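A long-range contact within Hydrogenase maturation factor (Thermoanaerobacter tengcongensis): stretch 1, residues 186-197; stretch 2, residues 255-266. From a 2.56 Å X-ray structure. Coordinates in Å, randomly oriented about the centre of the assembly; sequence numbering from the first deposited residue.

Stretch 1, residues 186-197: KLMTLGEAIKVL
Stretch 2 255-266: VVVERDYAEKAL

This contact is a short antiparallel strand pairing, interrupted by a beta bulge, with an apolar helix-side packing continuing from it. Stretch 1 ends a helix at Leu 187, passes through a 3-10 segment at 188-193 and enters a strand at 194-197. Stretch 2 goes from a strand at 255-257 to a helix that includes 262-266. The strand of stretch 2 runs the other way: the two strand axes approach to 4.7 Å, with their directions 162° apart.

In the pairing, Ile 194 CA lies 4.7 Å from Val 257 CA, Val 196 CA 4.9 Å from Val 256 CA, and Leu 197 CA 4.9 Å from Val 255 CA. The register slips by one between Ile 194 and Val 196, and Lys 195 is the extra residue. Its phi/psi of -103/-44 leaves the extended region, while Val 196 (-135/140) and Leu 197 (-137/125) are regular. The bulge brings two amides to one carbonyl: Lys 195 N donates to Val 256 O at 2.9 Å, and Val 196 N makes a weak bond to Val 256 O at 3.4 Å. Val 256 N returns a bond to Val 196 O at 3.0 Å. Beyond the bulge, Glu 258 N donates to Ala 193 O at 2.9 Å, which carries the backbone pairing past the strand. Ala 193 O also receives a CA-H...O contact from Val 257 CA at 3.2 Å.

Side chains divide between the sheet faces. Ile 194 (m, m), Leu 197 (m, t), Val 255 (t) and Val 257 (m) share one face. There Ile 194 CD1 lies 3.6 Å from Val 257 CG1, and Leu 197 CD2 lies 3.7 Å from Val 255 CG1. Val 196 and Val 256, both t, occupy the other face, with Val 196 CB 3.7 Å from Val 256 CG2. Lys 195 starts toward stretch 2, but its end leads away.

Leu 187 and the 3-10 segment pack against Tyr 261 and the helix of stretch 2. Ala 193 CB sits over one face of the Tyr 261 ring, 4.0 Å from the centroid and 25° off the normal, a CH-pi contact. Tyr 261 has chi1 -64° and chi2 -95°. Leu 190 (m, t) points toward stretch 2, and its CD1 is 3.8 Å from Ala 265 CB. Leu 187 (m, t) starts sideways, but its end comes nearer: CD2 is 3.9 Å from Ala 265 CB, and CD1 is 4.1 Å from Val 255 CG2. The contact buries 632 Å², both sides summed.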

# COMPACT_ATOMS: atom_id res chain seq x y z
N LYS C 186 -1.43 15.08 -30.80
CA LYS C 186 -1.97 15.22 -32.16
C LYS C 186 -3.40 15.75 -32.15
O LYS C 186 -3.82 16.40 -33.09
CB LYS C 186 -1.90 13.90 -32.95
CG LYS C 186 -0.48 13.39 -33.21
CD LYS C 186 -0.50 12.04 -33.91
CE LYS C 186 -0.61 12.18 -35.43
NZ LYS C 186 -1.13 10.93 -36.07
N LEU C 187 -4.13 15.47 -31.07
CA LEU C 187 -5.48 16.00 -30.91
C LEU C 187 -5.43 17.49 -30.59
O LEU C 187 -6.26 18.25 -31.08
CB LEU C 187 -6.24 15.26 -29.81
CG LEU C 187 -6.97 13.97 -30.18
CD1 LEU C 187 -7.41 13.21 -28.93
CD2 LEU C 187 -8.18 14.24 -31.09
N MET C 188 -4.45 17.89 -29.79
CA MET C 188 -4.33 19.27 -29.35
C MET C 188 -3.94 20.21 -30.48
O MET C 188 -3.83 21.43 -30.29
CB MET C 188 -3.38 19.39 -28.15
CG MET C 188 -3.91 18.74 -26.84
SD MET C 188 -5.68 18.92 -26.48
CE MET C 188 -5.86 20.70 -26.29
N THR C 189 -3.74 19.65 -31.67
CA THR C 189 -3.69 20.42 -32.92
C THR C 189 -5.00 21.18 -33.11
O THR C 189 -5.00 22.28 -33.66
CB THR C 189 -3.48 19.50 -34.13
OG1 THR C 189 -2.21 18.86 -34.02
CG2 THR C 189 -3.51 20.28 -35.42
N LEU C 190 -6.09 20.58 -32.64
CA LEU C 190 -7.43 21.17 -32.76
C LEU C 190 -7.72 22.29 -31.75
O LEU C 190 -8.79 22.90 -31.79
CB LEU C 190 -8.51 20.08 -32.71
CG LEU C 190 -8.43 18.95 -33.75
CD1 LEU C 190 -9.63 18.03 -33.63
CD2 LEU C 190 -8.31 19.50 -35.17
N GLY C 191 -6.77 22.55 -30.85
CA GLY C 191 -6.87 23.67 -29.91
C GLY C 191 -8.14 23.67 -29.07
O GLY C 191 -8.46 22.67 -28.43
N GLU C 192 -8.86 24.79 -29.11
CA GLU C 192 -10.03 25.02 -28.26
C GLU C 192 -11.24 24.15 -28.63
O GLU C 192 -12.16 23.98 -27.83
CB GLU C 192 -10.41 26.50 -28.26
CG GLU C 192 -11.54 26.89 -27.32
CD GLU C 192 -11.50 28.36 -26.92
OE1 GLU C 192 -12.38 29.14 -27.38
OE2 GLU C 192 -10.57 28.72 -26.16
N ALA C 193 -11.22 23.58 -29.83
CA ALA C 193 -12.28 22.67 -30.27
C ALA C 193 -12.30 21.38 -29.45
O ALA C 193 -13.34 20.73 -29.34
CB ALA C 193 -12.14 22.37 -31.77
N ILE C 194 -11.15 21.02 -28.89
CA ILE C 194 -11.06 19.94 -27.92
C ILE C 194 -11.55 20.51 -26.58
O ILE C 194 -10.93 21.43 -26.02
CB ILE C 194 -9.61 19.41 -27.77
CG1 ILE C 194 -9.06 18.91 -29.12
CG2 ILE C 194 -9.51 18.36 -26.64
CD1 ILE C 194 -9.71 17.65 -29.69
N LYS C 195 -12.65 19.98 -26.10
CA LYS C 195 -13.30 20.53 -24.91
C LYS C 195 -13.05 19.72 -23.65
O LYS C 195 -12.74 20.29 -22.61
CB LYS C 195 -14.79 20.72 -25.18
CG LYS C 195 -15.07 21.93 -26.05
CD LYS C 195 -16.45 21.86 -26.62
CE LYS C 195 -17.10 23.22 -26.74
NZ LYS C 195 -17.48 23.77 -25.41
N VAL C 196 -13.14 18.39 -23.75
CA VAL C 196 -12.93 17.49 -22.61
C VAL C 196 -12.05 16.31 -22.99
O VAL C 196 -12.18 15.75 -24.08
CB VAL C 196 -14.26 16.95 -22.03
CG1 VAL C 196 -14.00 15.95 -20.88
CG2 VAL C 196 -15.15 18.10 -21.59
N LEU C 197 -11.16 15.93 -22.07
CA LEU C 197 -10.33 14.76 -22.22
C LEU C 197 -10.30 14.04 -20.88
O LEU C 197 -9.96 14.63 -19.87
CB LEU C 197 -8.91 15.14 -22.64
CG LEU C 197 -8.66 15.64 -24.07
CD1 LEU C 197 -7.22 16.09 -24.21
CD2 LEU C 197 -8.97 14.59 -25.11
N VAL C 255 -13.08 11.65 -25.54
CA VAL C 255 -12.90 13.00 -26.06
C VAL C 255 -14.21 13.67 -26.40
O VAL C 255 -15.04 13.11 -27.08
CB VAL C 255 -12.09 12.99 -27.37
CG1 VAL C 255 -11.57 14.37 -27.70
CG2 VAL C 255 -10.97 11.97 -27.30
N VAL C 256 -14.37 14.90 -25.93
CA VAL C 256 -15.49 15.73 -26.35
C VAL C 256 -14.95 16.86 -27.23
O VAL C 256 -13.96 17.50 -26.88
CB VAL C 256 -16.27 16.28 -25.13
CG1 VAL C 256 -17.53 16.98 -25.56
CG2 VAL C 256 -16.63 15.15 -24.18
N VAL C 257 -15.60 17.10 -28.37
CA VAL C 257 -15.15 18.11 -29.35
C VAL C 257 -16.29 18.95 -29.91
O VAL C 257 -17.45 18.58 -29.81
CB VAL C 257 -14.42 17.48 -30.58
CG1 VAL C 257 -13.18 16.74 -30.16
CG2 VAL C 257 -15.35 16.54 -31.34
N GLU C 258 -15.94 20.09 -30.51
CA GLU C 258 -16.90 20.86 -31.29
C GLU C 258 -17.41 20.04 -32.47
O GLU C 258 -16.65 19.30 -33.11
CB GLU C 258 -16.29 22.17 -31.78
CG GLU C 258 -16.23 23.26 -30.72
CD GLU C 258 -16.50 24.64 -31.29
OE1 GLU C 258 -17.58 24.84 -31.89
OE2 GLU C 258 -15.64 25.54 -31.12
N ARG C 259 -18.69 20.21 -32.75
CA ARG C 259 -19.39 19.46 -33.78
C ARG C 259 -18.64 19.39 -35.12
O ARG C 259 -18.51 18.31 -35.70
CB ARG C 259 -20.78 20.06 -33.98
CG ARG C 259 -21.82 19.07 -34.45
CD ARG C 259 -23.23 19.61 -34.29
NE ARG C 259 -24.19 18.53 -34.00
CZ ARG C 259 -24.82 17.82 -34.93
NH1 ARG C 259 -24.61 18.06 -36.21
NH2 ARG C 259 -25.68 16.87 -34.57
N ASP C 260 -18.15 20.54 -35.59
CA ASP C 260 -17.49 20.64 -36.90
C ASP C 260 -16.11 19.97 -36.94
O ASP C 260 -15.58 19.69 -38.01
CB ASP C 260 -17.39 22.11 -37.35
CG ASP C 260 -18.58 22.55 -38.22
OD1 ASP C 260 -19.56 21.78 -38.37
OD2 ASP C 260 -18.53 23.68 -38.75
N TYR C 261 -15.53 19.69 -35.78
CA TYR C 261 -14.17 19.15 -35.72
C TYR C 261 -14.10 17.67 -35.39
O TYR C 261 -13.01 17.09 -35.33
CB TYR C 261 -13.31 19.98 -34.75
CG TYR C 261 -13.14 21.40 -35.22
CD1 TYR C 261 -12.02 21.79 -35.95
CD2 TYR C 261 -14.11 22.37 -34.95
CE1 TYR C 261 -11.87 23.10 -36.39
CE2 TYR C 261 -13.97 23.67 -35.38
CZ TYR C 261 -12.85 24.03 -36.10
OH TYR C 261 -12.72 25.33 -36.52
N ALA C 262 -15.26 17.05 -35.22
CA ALA C 262 -15.36 15.63 -34.85
C ALA C 262 -14.74 14.69 -35.87
O ALA C 262 -14.03 13.75 -35.50
CB ALA C 262 -16.80 15.25 -34.57
N GLU C 263 -15.02 14.93 -37.15
CA GLU C 263 -14.45 14.14 -38.23
C GLU C 263 -12.92 14.22 -38.23
O GLU C 263 -12.23 13.21 -38.43
CB GLU C 263 -15.03 14.55 -39.60
CG GLU C 263 -16.53 14.19 -39.83
CD GLU C 263 -16.90 12.74 -39.42
OE1 GLU C 263 -16.10 11.80 -39.67
OE2 GLU C 263 -17.99 12.53 -38.84
N LYS C 264 -12.39 15.42 -37.99
CA LYS C 264 -10.95 15.64 -37.94
C LYS C 264 -10.33 14.95 -36.74
O LYS C 264 -9.24 14.41 -36.84
CB LYS C 264 -10.62 17.13 -37.91
CG LYS C 264 -10.81 17.82 -39.26
CD LYS C 264 -10.71 19.34 -39.15
CE LYS C 264 -11.57 20.06 -40.20
NZ LYS C 264 -11.17 19.71 -41.60
N ALA C 265 -11.05 14.95 -35.62
CA ALA C 265 -10.57 14.32 -34.39
C ALA C 265 -10.49 12.80 -34.52
O ALA C 265 -9.57 12.18 -33.99
CB ALA C 265 -11.46 14.70 -33.22
N LEU C 266 -11.44 12.22 -35.24
CA LEU C 266 -11.45 10.79 -35.51
C LEU C 266 -10.29 10.40 -36.40
O LEU C 266 -9.59 9.42 -36.14
CB LEU C 266 -12.77 10.38 -36.17
CG LEU C 266 -12.94 8.87 -36.37
CD1 LEU C 266 -13.04 8.16 -35.02
CD2 LEU C 266 -14.16 8.59 -37.22